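Local coordinates for protein putative aminotransferase (Actinomadura melliaura, PDB 4ZWV) that probably transfers an amino group with pyridoxal 5'-phosphate as cofactor, as a putative sugar aminotransferase in the biosynthesis of the AT2433 aminopentose, at residues 208-213 with 232-237; 63-68 with 92-97; 313-318 with 361-366; 130-135 with 295-300. One frame throughout, in Å; residues are numbered along the deposited sequence. Where two conformers were deposited one is given.

Interaction 1. Residues 208-213 with 232-237; sequences HERAML and VAEWGL
R210, midway along helix 205-214, meets E234 of an irregular segment with neither helical nor strand geometry, so that the two backbones stay apart and the side chains bridge them. The CB of E234 already points at the helix, and its chain is extended beyond CG. R210 starts off along the flank of its helix and has to turn; the bend at chi3 (62°) swings the guanidinium round until the edge carrying NE and NH2 meets the carboxylate. The result is a side-on, bidentate salt bridge with one nitrogen for each oxygen. R210 NE donates to E234 OE1 over 2.9 Å, nearly straight at 171°, with the oxygen in the guanidinium plane and its syn lone pair turned to the nitrogen. The second bond, from R210 NH2 to E234 OE2, measures 3.0 Å but is more bent, the oxygen being tilted from the guanidinium plane, consistent with the 37° between the two flat groups. Gripped at two points, the guanidinium is restrained from turning about CD-NE. A further arginine, R214, one helical turn on, comes near R210 NH2; its ion pair with E234 OE2 is long and weak, while its NE holds W235 O. V232 and W235 also pack on the second subunit. This is a surface salt bridge of bidentate type, pinning the dimer-facing loop before helix 243-273 to helix 205-214.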
loop_
_atom_site.group_PDB
_atom_site.type_symbol
_atom_site.label_atom_id
_atom_site.label_comp_id
_atom_site.label_asym_id
_atom_site.label_seq_id
_atom_site.Cartn_x
_atom_site.Cartn_y
_atom_site.Cartn_z
ATOM N N HIS A 208 -1.169 20.131 -0.991
ATOM C CA HIS A 208 -1.971 19.528 0.066
ATOM C C HIS A 208 -3.295 19.008 -0.483
ATOM O O HIS A 208 -3.687 17.875 -0.208
ATOM C CB HIS A 208 -2.204 20.557 1.183
ATOM C CG HIS A 208 -2.925 20.017 2.377
ATOM N ND1 HIS A 208 -3.698 20.818 3.193
ATOM C CD2 HIS A 208 -2.956 18.781 2.924
ATOM C CE1 HIS A 208 -4.203 20.086 4.170
ATOM N NE2 HIS A 208 -3.775 18.845 4.025
ATOM N N GLU A 209 -3.990 19.837 -1.255
ATOM C CA GLU A 209 -5.292 19.430 -1.772
ATOM C C GLU A 209 -5.167 18.258 -2.752
ATOM O O GLU A 209 -5.982 17.326 -2.712
ATOM C CB GLU A 209 -6.004 20.613 -2.429
ATOM C CG GLU A 209 -6.365 21.747 -1.463
ATOM C CD GLU A 209 -7.493 21.397 -0.503
ATOM O OE1 GLU A 209 -8.217 20.405 -0.739
ATOM O OE2 GLU A 209 -7.659 22.119 0.504
ATOM N N ARG A 210 -4.146 18.280 -3.610
ATOM C CA ARG A 210 -3.927 17.168 -4.541
ATOM C C ARG A 210 -3.576 15.884 -3.800
ATOM O O ARG A 210 -4.043 14.796 -4.161
ATOM C CB ARG A 210 -2.826 17.505 -5.549
ATOM C CG ARG A 210 -3.188 18.645 -6.481
ATOM C CD ARG A 210 -2.006 19.013 -7.364
ATOM N NE ARG A 210 -1.635 17.885 -8.215
ATOM C CZ ARG A 210 -0.389 17.523 -8.504
ATOM N NH1 ARG A 210 0.645 18.205 -8.025
ATOM N NH2 ARG A 210 -0.180 16.470 -9.285
ATOM N N ALA A 211 -2.778 16.002 -2.741
ATOM C CA ALA A 211 -2.388 14.835 -1.958
ATOM C C ALA A 211 -3.578 14.176 -1.284
ATOM O O ALA A 211 -3.680 12.952 -1.246
ATOM C CB ALA A 211 -1.346 15.220 -0.895
HETATM N N MSE A 212 -4.484 14.993 -0.753
HETATM C CA MSE A 212 -5.669 14.474 -0.080
HETATM C C MSE A 212 -6.611 13.744 -1.020
HETATM O O MSE A 212 -7.325 12.835 -0.602
HETATM C CB MSE A 212 -6.424 15.597 0.612
HETATM C CG MSE A 212 -5.718 16.100 1.838
HETATM SE SE MSE A 212 -6.850 17.318 2.816
HETATM C CE MSE A 212 -6.635 18.868 1.691
ATOM N N LEU A 213 -6.630 14.157 -2.283
ATOM C CA LEU A 213 -7.409 13.444 -3.289
ATOM C C LEU A 213 -6.698 12.179 -3.771
ATOM O O LEU A 213 -7.289 11.088 -3.805
ATOM C CB LEU A 213 -7.708 14.360 -4.486
ATOM C CG LEU A 213 -8.784 15.420 -4.274
ATOM C CD1 LEU A 213 -8.741 16.408 -5.427
ATOM C CD2 LEU A 213 -10.149 14.768 -4.173
ATOM N N VAL A 232 -12.685 11.913 -11.111
ATOM C CA VAL A 232 -11.280 11.749 -10.785
ATOM C C VAL A 232 -10.442 12.554 -11.773
ATOM O O VAL A 232 -10.350 12.190 -12.956
ATOM C CB VAL A 232 -10.846 10.264 -10.819
ATOM C CG1 VAL A 232 -9.347 10.154 -10.566
ATOM C CG2 VAL A 232 -11.630 9.446 -9.789
ATOM N N ALA A 233 -9.888 13.674 -11.297
ATOM C CA ALA A 233 -9.073 14.556 -12.137
ATOM C C ALA A 233 -7.653 14.024 -12.361
ATOM O O ALA A 233 -7.054 14.229 -13.412
ATOM C CB ALA A 233 -9.024 15.944 -11.522
ATOM N N GLU A 234 -7.121 13.372 -11.332
ATOM C CA GLU A 234 -5.814 12.729 -11.375
ATOM C C GLU A 234 -5.938 11.424 -10.604
ATOM O O GLU A 234 -6.430 11.426 -9.477
ATOM C CB GLU A 234 -4.723 13.599 -10.733
ATOM C CG GLU A 234 -4.543 14.990 -11.304
ATOM C CD GLU A 234 -3.403 15.726 -10.604
ATOM O OE1 GLU A 234 -3.565 16.120 -9.422
ATOM O OE2 GLU A 234 -2.340 15.887 -11.238
ATOM N N TRP A 235 -5.494 10.321 -11.194
ATOM C CA TRP A 235 -5.630 9.030 -10.528
ATOM C C TRP A 235 -4.707 8.906 -9.311
ATOM O O TRP A 235 -3.739 9.646 -9.158
ATOM C CB TRP A 235 -5.369 7.880 -11.522
ATOM C CG TRP A 235 -3.973 7.847 -12.077
ATOM C CD1 TRP A 235 -3.555 8.356 -13.277
ATOM C CD2 TRP A 235 -2.804 7.293 -11.450
ATOM N NE1 TRP A 235 -2.200 8.149 -13.436
ATOM C CE2 TRP A 235 -1.721 7.493 -12.332
ATOM C CE3 TRP A 235 -2.577 6.618 -10.241
ATOM C CZ2 TRP A 235 -0.422 7.072 -12.032
ATOM C CZ3 TRP A 235 -1.278 6.211 -9.940
ATOM C CH2 TRP A 235 -0.221 6.440 -10.835
ATOM N N GLY A 236 -5.057 7.979 -8.425
ATOM C CA GLY A 236 -4.202 7.609 -7.311
ATOM C C GLY A 236 -4.438 6.150 -7.002
ATOM O O GLY A 236 -5.249 5.493 -7.653
ATOM N N LEU A 237 -3.736 5.629 -6.003
ATOM C CA LEU A 237 -3.970 4.257 -5.562
ATOM C C LEU A 237 -4.561 4.260 -4.156
ATOM O O LEU A 237 -5.163 5.246 -3.739
ATOM C CB LEU A 237 -2.671 3.440 -5.613
ATOM C CG LEU A 237 -2.105 3.278 -7.028
ATOM C CD1 LEU A 237 -0.787 2.494 -7.019
ATOM C CD2 LEU A 237 -3.132 2.571 -7.908
#

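Interaction 2. Residues 63-68 with 92-97; sequences LALRLL and LADGRR
A Schellman motif at G95 ends helix 85-93 and turns D94 towards L65 and R66 of helix 57-66, where its carboxylate becomes the centre of an R66-D94-R96 salt-bridge network. Helix 57-66 starts at G57 and T58, two residues that bind pyridoxal 5'-phosphate, so the contact lies towards the other end of a cofactor-binding helix. D94 holds CG anti to its own N (chi1 -168°), and the carboxylate carbon rests against the CB of L65, with D94 CG to L65 CB at 3.7 Å. The two arginines treat the buried carboxylate differently. R66 bends at chi2 and slides past D94 in the opposite direction, its guanidinium plane standing 79° from that of the carboxylate. D94 OD1 therefore sits over one face of the guanidinium, 3.3 Å from R66 NE, and the attraction is one of charges without a directed N-H. R96, by contrast, presents its edge: its NE donates to D94 OD2 at 2.8 Å and 173°, arriving from above the carboxylate plane. Beyond this pair, R96 NH1 has a second salt bridge, to E72, and R66 NH1 makes a weak hydrogen bond with A93 O of the second subunit. Ordered waters add further links. One accepts a bond from R96 NH2 and lies 2.7 Å from D94 OD1. Another sits 2.8 Å from L65 O and 2.7 Å from D94 OD2, tying the backbone of helix 57-66 to the carboxylate. A third donates to D94 OD1 over 2.7 Å and takes a weak bond from R66 NE.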
loop_
_atom_site.group_PDB
_atom_site.type_symbol
_atom_site.label_atom_id
_atom_site.label_comp_id
_atom_site.label_asym_id
_atom_site.label_seq_id
_atom_site.Cartn_x
_atom_site.Cartn_y
_atom_site.Cartn_z
ATOM N N LEU A 63 3.429 8.640 -3.369
ATOM C CA LEU A 63 2.518 9.761 -3.587
ATOM C C LEU A 63 3.282 11.060 -3.838
ATOM O O LEU A 63 2.948 11.811 -4.754
ATOM C CB LEU A 63 1.574 9.909 -2.392
ATOM C CG LEU A 63 0.618 11.099 -2.381
ATOM C CD1 LEU A 63 -0.204 11.150 -3.664
ATOM C CD2 LEU A 63 -0.302 10.975 -1.187
ATOM N N ALA A 64 4.325 11.321 -3.049
ATOM C CA ALA A 64 5.117 12.540 -3.255
ATOM C C ALA A 64 5.690 12.608 -4.676
ATOM O O ALA A 64 5.636 13.660 -5.326
ATOM C CB ALA A 64 6.237 12.624 -2.215
ATOM N N LEU A 65 6.203 11.479 -5.169
ATOM C CA LEU A 65 6.760 11.439 -6.519
ATOM C C LEU A 65 5.666 11.659 -7.562
ATOM O O LEU A 65 5.888 12.320 -8.577
ATOM C CB LEU A 65 7.481 10.111 -6.756
ATOM C CG LEU A 65 8.832 9.984 -6.040
ATOM C CD1 LEU A 65 9.257 8.519 -6.023
ATOM C CD2 LEU A 65 9.898 10.832 -6.721
ATOM N N ARG A 66 4.476 11.110 -7.334
ATOM C CA ARG A 66 3.403 11.308 -8.310
ATOM C C ARG A 66 2.961 12.767 -8.367
ATOM O O ARG A 66 2.507 13.236 -9.414
ATOM C CB ARG A 66 2.201 10.413 -8.001
ATOM C CG ARG A 66 2.473 8.928 -8.154
ATOM C CD ARG A 66 2.688 8.499 -9.604
ATOM N NE ARG A 66 3.073 7.087 -9.693
ATOM C CZ ARG A 66 3.209 6.401 -10.829
ATOM N NH1 ARG A 66 3.563 5.117 -10.787
ATOM N NH2 ARG A 66 2.975 6.983 -11.996
ATOM N N LEU A 67 3.121 13.493 -7.261
ATOM C CA LEU A 67 2.690 14.894 -7.219
ATOM C C LEU A 67 3.605 15.847 -7.996
ATOM O O LEU A 67 3.254 17.006 -8.228
ATOM C CB LEU A 67 2.581 15.357 -5.760
ATOM C CG LEU A 67 1.427 14.707 -4.976
ATOM C CD1 LEU A 67 1.568 14.988 -3.497
ATOM C CD2 LEU A 67 0.084 15.225 -5.472
ATOM N N LEU A 68 4.764 15.352 -8.417
ATOM C CA LEU A 68 5.729 16.207 -9.103
ATOM C C LEU A 68 5.251 16.600 -10.475
ATOM O O LEU A 68 4.650 15.803 -11.177
ATOM C CB LEU A 68 7.088 15.526 -9.208
ATOM C CG LEU A 68 7.720 15.249 -7.855
ATOM C CD1 LEU A 68 9.095 14.652 -8.064
ATOM C CD2 LEU A 68 7.786 16.526 -7.020
ATOM N N LEU A 92 11.931 3.683 -8.745
ATOM C CA LEU A 92 11.791 2.749 -9.859
ATOM C C LEU A 92 10.316 2.505 -10.182
ATOM O O LEU A 92 9.943 2.435 -11.361
ATOM C CB LEU A 92 12.503 1.430 -9.548
ATOM C CG LEU A 92 14.003 1.587 -9.284
ATOM C CD1 LEU A 92 14.632 0.242 -8.979
ATOM C CD2 LEU A 92 14.678 2.247 -10.472
ATOM N N ALA A 93 9.487 2.403 -9.142
ATOM C CA ALA A 93 8.050 2.162 -9.326
ATOM C C ALA A 93 7.379 3.365 -9.978
ATOM O O ALA A 93 6.359 3.211 -10.657
ATOM C CB ALA A 93 7.377 1.835 -7.995
ATOM N N ASP A 94 7.971 4.545 -9.789
ATOM C CA ASP A 94 7.478 5.781 -10.397
ATOM C C ASP A 94 7.884 5.885 -11.866
ATOM O O ASP A 94 7.495 6.830 -12.545
ATOM C CB ASP A 94 8.004 6.995 -9.609
ATOM C CG ASP A 94 7.310 8.303 -9.989
ATOM O OD1 ASP A 94 6.073 8.398 -9.814
ATOM O OD2 ASP A 94 8.011 9.241 -10.438
ATOM N N GLY A 95 8.653 4.912 -12.357
ATOM C CA GLY A 95 9.071 4.889 -13.753
ATOM C C GLY A 95 10.290 5.741 -14.061
ATOM O O GLY A 95 10.555 6.036 -15.230
ATOM N N ARG A 96 11.053 6.101 -13.032
ATOM C CA ARG A 96 12.214 6.978 -13.216
ATOM C C ARG A 96 13.533 6.234 -13.088
ATOM O O ARG A 96 13.582 5.069 -12.696
ATOM C CB ARG A 96 12.196 8.134 -12.208
ATOM C CG ARG A 96 10.835 8.772 -12.029
ATOM C CD ARG A 96 10.246 9.315 -13.322
ATOM N NE ARG A 96 8.872 9.727 -13.074
ATOM C CZ ARG A 96 8.053 10.231 -13.990
ATOM N NH1 ARG A 96 8.473 10.426 -15.234
ATOM N NH2 ARG A 96 6.808 10.547 -13.652
ATOM N N ARG A 97 14.612 6.942 -13.392
ATOM C CA ARG A 97 15.959 6.409 -13.320
ATOM C C ARG A 97 16.705 6.974 -12.107
ATOM O O ARG A 97 16.703 8.184 -11.888
ATOM C CB ARG A 97 16.682 6.750 -14.623
ATOM C CG ARG A 97 18.176 6.662 -14.604
ATOM C CD ARG A 97 18.714 6.880 -16.016
ATOM N NE ARG A 97 18.421 8.210 -16.549
ATOM C CZ ARG A 97 19.266 9.235 -16.483
ATOM N NH1 ARG A 97 20.444 9.078 -15.899
ATOM N NH2 ARG A 97 18.940 10.414 -17.000
HETATM O O HOH W 1 8.077 11.942 -10.238
HETATM O O HOH W 2 5.149 10.460 -11.307
HETATM O O HOH W 3 4.976 7.195 -7.643
#

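Interaction 3. Residues 313-318 with 361-366; sequences AGIMAG and REHVVA
H363 presents the NE2 corner of its imidazole to the backbone of A313, with the ring edge, not a face, turned to the carbonyl. H363 NE2 donates to A313 O over 2.8 Å, almost straight at 171°, and the oxygen lies practically in the ring plane. At the acceptor, the donor lies in the carbonyl plane, on a lone pair. With CG anti to the backbone N (chi1 175°), the ring leans outward from helix 358-369 far enough to reach the neighbouring backbone, and the methyl of A313 comes up beside it, CB standing 3.8 Å from H363 NE2. A313 and G314 form the Schellman end of helix 303-312, with G314 at positive phi, so the bond joins the C-terminal turn of one helix to the flank of another in the smaller C-terminal part of this aminotransferase fold. The partial negative charge of that helix end would probably strengthen the pull on the NE2 proton. The I315 side chain runs obliquely to that of H363 and drives its tip towards the helix backbone: I315 CD1 lies 4.0 Å from H363 CD2 and 3.8 Å from V364 CA. I315 CD1 also touches V364 CG2 at 4.1 Å. T367, one turn after H363, packs on both A313 and I315, while V364 leans on Y270 of helix 243-273. Farther along the loop, A317 O accepts a hydrogen bond from R227 of the second subunit.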
loop_
_atom_site.group_PDB
_atom_site.type_symbol
_atom_site.label_atom_id
_atom_site.label_comp_id
_atom_site.label_asym_id
_atom_site.label_seq_id
_atom_site.Cartn_x
_atom_site.Cartn_y
_atom_site.Cartn_z
ATOM N N ALA A 313 28.433 -11.227 23.155
ATOM C CA ALA A 313 27.979 -10.449 24.305
ATOM C C ALA A 313 26.467 -10.221 24.287
ATOM O O ALA A 313 25.933 -9.492 25.126
ATOM C CB ALA A 313 28.707 -9.111 24.352
ATOM N N GLY A 314 25.779 -10.828 23.327
ATOM C CA GLY A 314 24.338 -10.672 23.235
ATOM C C GLY A 314 23.924 -9.255 22.875
ATOM O O GLY A 314 22.937 -8.737 23.396
ATOM N N ILE A 315 24.694 -8.618 21.999
ATOM C CA ILE A 315 24.364 -7.282 21.510
ATOM C C ILE A 315 24.115 -7.347 20.012
ATOM O O ILE A 315 24.972 -7.796 19.263
ATOM C CB ILE A 315 25.497 -6.267 21.804
ATOM C CG1 ILE A 315 25.758 -6.172 23.309
ATOM C CG2 ILE A 315 25.151 -4.906 21.208
ATOM C CD1 ILE A 315 27.128 -5.588 23.663
HETATM N N MSE A 316 22.932 -6.931 19.574
HETATM C CA MSE A 316 22.618 -6.943 18.153
HETATM C C MSE A 316 23.201 -5.702 17.505
HETATM O O MSE A 316 22.848 -4.587 17.877
HETATM C CB MSE A 316 21.111 -7.006 17.921
HETATM C CG MSE A 316 20.736 -7.063 16.455
HETATM SE SE MSE A 316 18.813 -7.159 16.222
HETATM C CE MSE A 316 18.500 -8.863 17.115
ATOM N N ALA A 317 24.079 -5.902 16.528
ATOM C CA ALA A 317 24.780 -4.794 15.889
ATOM C C ALA A 317 25.028 -5.115 14.420
ATOM O O ALA A 317 25.411 -6.234 14.082
ATOM C CB ALA A 317 26.097 -4.519 16.617
ATOM N N GLY A 318 24.804 -4.142 13.544
ATOM C CA GLY A 318 25.062 -4.370 12.135
ATOM C C GLY A 318 24.497 -3.293 11.242
ATOM O O GLY A 318 24.486 -2.119 11.604
ATOM N N ARG A 361 23.166 -0.412 28.490
ATOM C CA ARG A 361 24.079 0.477 27.757
ATOM C C ARG A 361 25.479 0.449 28.349
ATOM O O ARG A 361 26.459 0.632 27.625
ATOM C CB ARG A 361 23.553 1.916 27.699
ATOM C CG ARG A 361 23.453 2.631 29.023
ATOM C CD ARG A 361 22.895 4.028 28.814
ATOM N NE ARG A 361 23.054 4.844 30.014
ATOM C CZ ARG A 361 22.474 6.023 30.201
ATOM N NH1 ARG A 361 21.685 6.537 29.266
ATOM N NH2 ARG A 361 22.683 6.687 31.332
ATOM N N GLU A 362 25.573 0.210 29.656
ATOM C CA GLU A 362 26.868 0.049 30.306
ATOM C C GLU A 362 27.534 -1.223 29.797
ATOM O O GLU A 362 28.750 -1.270 29.609
ATOM C CB GLU A 362 26.701 0.005 31.824
ATOM C CG GLU A 362 26.413 1.362 32.439
ATOM C CD GLU A 362 25.932 1.270 33.874
ATOM O OE1 GLU A 362 26.043 0.180 34.476
ATOM O OE2 GLU A 362 25.442 2.291 34.399
ATOM N N HIS A 363 26.717 -2.242 29.532
ATOM C CA HIS A 363 27.215 -3.498 28.990
ATOM C C HIS A 363 27.753 -3.313 27.565
ATOM O O HIS A 363 28.798 -3.868 27.216
ATOM C CB HIS A 363 26.104 -4.562 29.024
ATOM C CG HIS A 363 26.478 -5.858 28.373
ATOM N ND1 HIS A 363 27.531 -6.633 28.807
ATOM C CD2 HIS A 363 25.921 -6.525 27.336
ATOM C CE1 HIS A 363 27.619 -7.713 28.050
ATOM N NE2 HIS A 363 26.650 -7.675 27.153
ATOM N N VAL A 364 27.052 -2.518 26.758
ATOM C CA VAL A 364 27.494 -2.221 25.398
ATOM C C VAL A 364 28.855 -1.518 25.434
ATOM O O VAL A 364 29.797 -1.930 24.751
ATOM C CB VAL A 364 26.468 -1.351 24.649
ATOM C CG1 VAL A 364 27.032 -0.858 23.316
ATOM C CG2 VAL A 364 25.164 -2.129 24.439
ATOM N N VAL A 365 28.959 -0.481 26.257
ATOM C CA VAL A 365 30.198 0.282 26.370
ATOM C C VAL A 365 31.349 -0.560 26.907
ATOM O O VAL A 365 32.450 -0.521 26.361
ATOM C CB VAL A 365 30.005 1.520 27.270
ATOM C CG1 VAL A 365 31.353 2.113 27.683
ATOM C CG2 VAL A 365 29.151 2.551 26.546
ATOM N N ALA A 366 31.093 -1.339 27.957
ATOM C CA ALA A 366 32.136 -2.165 28.558
ATOM C C ALA A 366 32.643 -3.217 27.576
ATOM O O ALA A 366 33.843 -3.510 27.521
ATOM C CB ALA A 366 31.620 -2.832 29.824
#

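Interaction 4. Residues 130-135 with 295-300; sequences HWTGYP and VYDVKV
T132 has its OG1 between the backbone N and the carbonyl carbon (chi1 74°), which leaves CG2 anti to the carbonyl carbon, directed at V295 and D297 of the segment that carries strand 296-300. The residue belongs to a tight turn after strand 123-129 of the large sheet, at the cofactor side of the fold: T132 N is hydrogen-bonded to H164, a pyridoxal 5'-phosphate-binding residue, and the W131 ring meets that imidazole with planes about 35° apart. T132 CG2 packs on V295 CG2 at 3.7 Å, the two side chains crossing at about a right angle, and approaches D297 OD2 at 3.4 Å. The same methyl lies over one face of the W131 ring, near its rim, wedged between the indole and the strand. No direct hydrogen bond joins the two segments; ordered waters do the joining. W131 NE1 donates over 2.9 Å to a water that in turn donates to D297 OD2 at 2.6 Å. A second water donates to both T132 OG1 and D297 OD2, while D297 OD1 is held by S349 on the adjacent strand 347-350, so the carboxylate is fixed at both oxygens. T132 OG1 donates back to W131 O at 2.6 Å, a carbonyl that Y134 N reaches from the opposite face. One further water donates to T132 OG1 and V295 O and accepts from D297 N, each at 2.9 Å.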
loop_
_atom_site.group_PDB
_atom_site.type_symbol
_atom_site.label_atom_id
_atom_site.label_comp_id
_atom_site.label_asym_id
_atom_site.label_seq_id
_atom_site.Cartn_x
_atom_site.Cartn_y
_atom_site.Cartn_z
ATOM N N HIS A 130 17.231 11.587 5.982
ATOM C CA HIS A 130 17.795 11.942 7.286
ATOM C C HIS A 130 18.180 10.640 7.989
ATOM O O HIS A 130 17.521 10.181 8.928
ATOM C CB HIS A 130 16.800 12.759 8.102
ATOM C CG HIS A 130 16.314 13.994 7.407
ATOM N ND1 HIS A 130 17.136 15.064 7.115
ATOM C CD2 HIS A 130 15.081 14.333 6.963
ATOM C CE1 HIS A 130 16.427 16.011 6.524
ATOM N NE2 HIS A 130 15.175 15.586 6.413
ATOM N N TRP A 131 19.265 10.049 7.497
ATOM C CA TRP A 131 19.613 8.662 7.777
ATOM C C TRP A 131 19.958 8.421 9.244
ATOM O O TRP A 131 20.746 9.160 9.831
ATOM C CB TRP A 131 20.773 8.257 6.868
ATOM C CG TRP A 131 21.223 6.831 6.990
ATOM C CD1 TRP A 131 22.470 6.393 7.358
ATOM C CD2 TRP A 131 20.442 5.665 6.741
ATOM N NE1 TRP A 131 22.507 5.016 7.343
ATOM C CE2 TRP A 131 21.274 4.546 6.969
ATOM C CE3 TRP A 131 19.117 5.451 6.352
ATOM C CZ2 TRP A 131 20.818 3.235 6.820
ATOM C CZ3 TRP A 131 18.666 4.144 6.199
ATOM C CH2 TRP A 131 19.520 3.054 6.429
ATOM N N THR A 132 19.339 7.383 9.813
ATOM C CA THR A 132 19.418 7.001 11.237
ATOM C C THR A 132 18.902 8.085 12.183
ATOM O O THR A 132 19.023 7.951 13.403
ATOM C CB THR A 132 20.856 6.585 11.685
ATOM O OG1 THR A 132 21.709 7.729 11.815
ATOM C CG2 THR A 132 21.459 5.585 10.714
ATOM N N GLY A 133 18.278 9.121 11.633
ATOM C CA GLY A 133 17.673 10.162 12.455
ATOM C C GLY A 133 18.404 11.488 12.437
ATOM O O GLY A 133 17.966 12.448 13.076
ATOM N N TYR A 134 19.515 11.555 11.704
ATOM C CA TYR A 134 20.340 12.769 11.693
ATOM C C TYR A 134 20.008 13.655 10.501
ATOM O O TYR A 134 20.098 13.223 9.358
ATOM C CB TYR A 134 21.825 12.404 11.681
ATOM C CG TYR A 134 22.739 13.606 11.743
ATOM C CD1 TYR A 134 22.759 14.421 12.868
ATOM C CD2 TYR A 134 23.581 13.922 10.685
ATOM C CE1 TYR A 134 23.602 15.520 12.947
ATOM C CE2 TYR A 134 24.434 15.031 10.754
ATOM C CZ TYR A 134 24.422 15.821 11.880
ATOM O OH TYR A 134 25.254 16.919 11.961
ATOM N N PRO A 135 19.625 14.911 10.754
ATOM C CA PRO A 135 19.183 15.710 9.605
ATOM C C PRO A 135 20.280 16.164 8.646
ATOM O O PRO A 135 21.390 16.518 9.047
ATOM C CB PRO A 135 18.535 16.938 10.257
ATOM C CG PRO A 135 18.177 16.486 11.644
ATOM C CD PRO A 135 19.304 15.563 12.033
ATOM N N VAL A 295 19.145 4.526 15.377
ATOM C CA VAL A 295 20.232 3.656 15.830
ATOM C C VAL A 295 21.437 4.564 16.079
ATOM O O VAL A 295 21.392 5.744 15.732
ATOM C CB VAL A 295 20.597 2.554 14.796
ATOM C CG1 VAL A 295 19.437 1.578 14.603
ATOM C CG2 VAL A 295 21.011 3.178 13.470
ATOM N N TYR A 296 22.504 4.017 16.649
ATOM C CA TYR A 296 23.720 4.788 16.915
ATOM C C TYR A 296 24.864 4.219 16.080
ATOM O O TYR A 296 25.296 3.090 16.296
ATOM C CB TYR A 296 24.052 4.757 18.413
ATOM C CG TYR A 296 25.219 5.640 18.794
ATOM C CD1 TYR A 296 25.018 6.960 19.174
ATOM C CD2 TYR A 296 26.524 5.154 18.767
ATOM C CE1 TYR A 296 26.094 7.785 19.517
ATOM C CE2 TYR A 296 27.600 5.966 19.108
ATOM C CZ TYR A 296 27.373 7.278 19.484
ATOM O OH TYR A 296 28.441 8.089 19.817
ATOM N N ASP A 297 25.340 4.998 15.111
ATOM C CA ASP A 297 26.377 4.522 14.197
ATOM C C ASP A 297 27.791 4.806 14.689
ATOM O O ASP A 297 28.074 5.876 15.241
ATOM C CB ASP A 297 26.213 5.154 12.816
ATOM C CG ASP A 297 25.096 4.520 12.010
ATOM O OD1 ASP A 297 24.506 3.533 12.490
ATOM O OD2 ASP A 297 24.829 5.003 10.888
ATOM N N VAL A 298 28.683 3.842 14.467
ATOM C CA VAL A 298 30.121 4.050 14.621
ATOM C C VAL A 298 30.837 3.414 13.433
ATOM O O VAL A 298 30.217 2.730 12.622
ATOM C CB VAL A 298 30.666 3.458 15.941
ATOM C CG1 VAL A 298 30.019 4.141 17.147
ATOM C CG2 VAL A 298 30.443 1.961 16.001
ATOM N N LYS A 299 32.134 3.658 13.319
ATOM C CA LYS A 299 32.936 3.020 12.283
ATOM C C LYS A 299 34.081 2.274 12.947
ATOM O O LYS A 299 34.779 2.842 13.779
ATOM C CB LYS A 299 33.449 4.063 11.285
ATOM C CG LYS A 299 32.330 4.733 10.479
ATOM C CD LYS A 299 32.838 5.893 9.611
ATOM C CE LYS A 299 33.256 7.083 10.455
ATOM N NZ LYS A 299 33.673 8.261 9.630
ATOM N N VAL A 300 34.272 1.000 12.602
ATOM C CA VAL A 300 35.304 0.200 13.267
ATOM C C VAL A 300 36.280 -0.496 12.321
ATOM O O VAL A 300 35.926 -0.859 11.193
ATOM C CB VAL A 300 34.677 -0.896 14.180
ATOM C CG1 VAL A 300 33.872 -0.267 15.305
ATOM C CG2 VAL A 300 33.808 -1.854 13.374
HETATM O O HOH W 4 24.563 3.522 8.707
HETATM O O HOH W 5 21.903 8.403 14.458
HETATM O O HOH W 6 24.486 7.687 10.944
HETATM O O HOH W 7 23.407 6.872 13.951
#

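In the fold
Interactions 1 and 2 adjoin one another, their centres 14 Å apart: R210 NH1 probably donates to L67 O (2.9 Å), and W235 CZ2 packs 3.4 Å from R66 NH2, so the two salt-bridge systems share a border near the second subunit. Interactions 3 and 4 lie together on the opposite side of the chain's centre from 1 and 2, their centres about 16 Å apart and their nearest atoms about 6 Å apart. Interactions 1 and 3 are the most distant pair, about 47 Å between centres. The cofactor-binding residues are approached most closely by interaction 4, where the side chain of W131 is about 3 Å from that of H164. In interaction 2, the side chain of A93 is about 8 Å from that of T58.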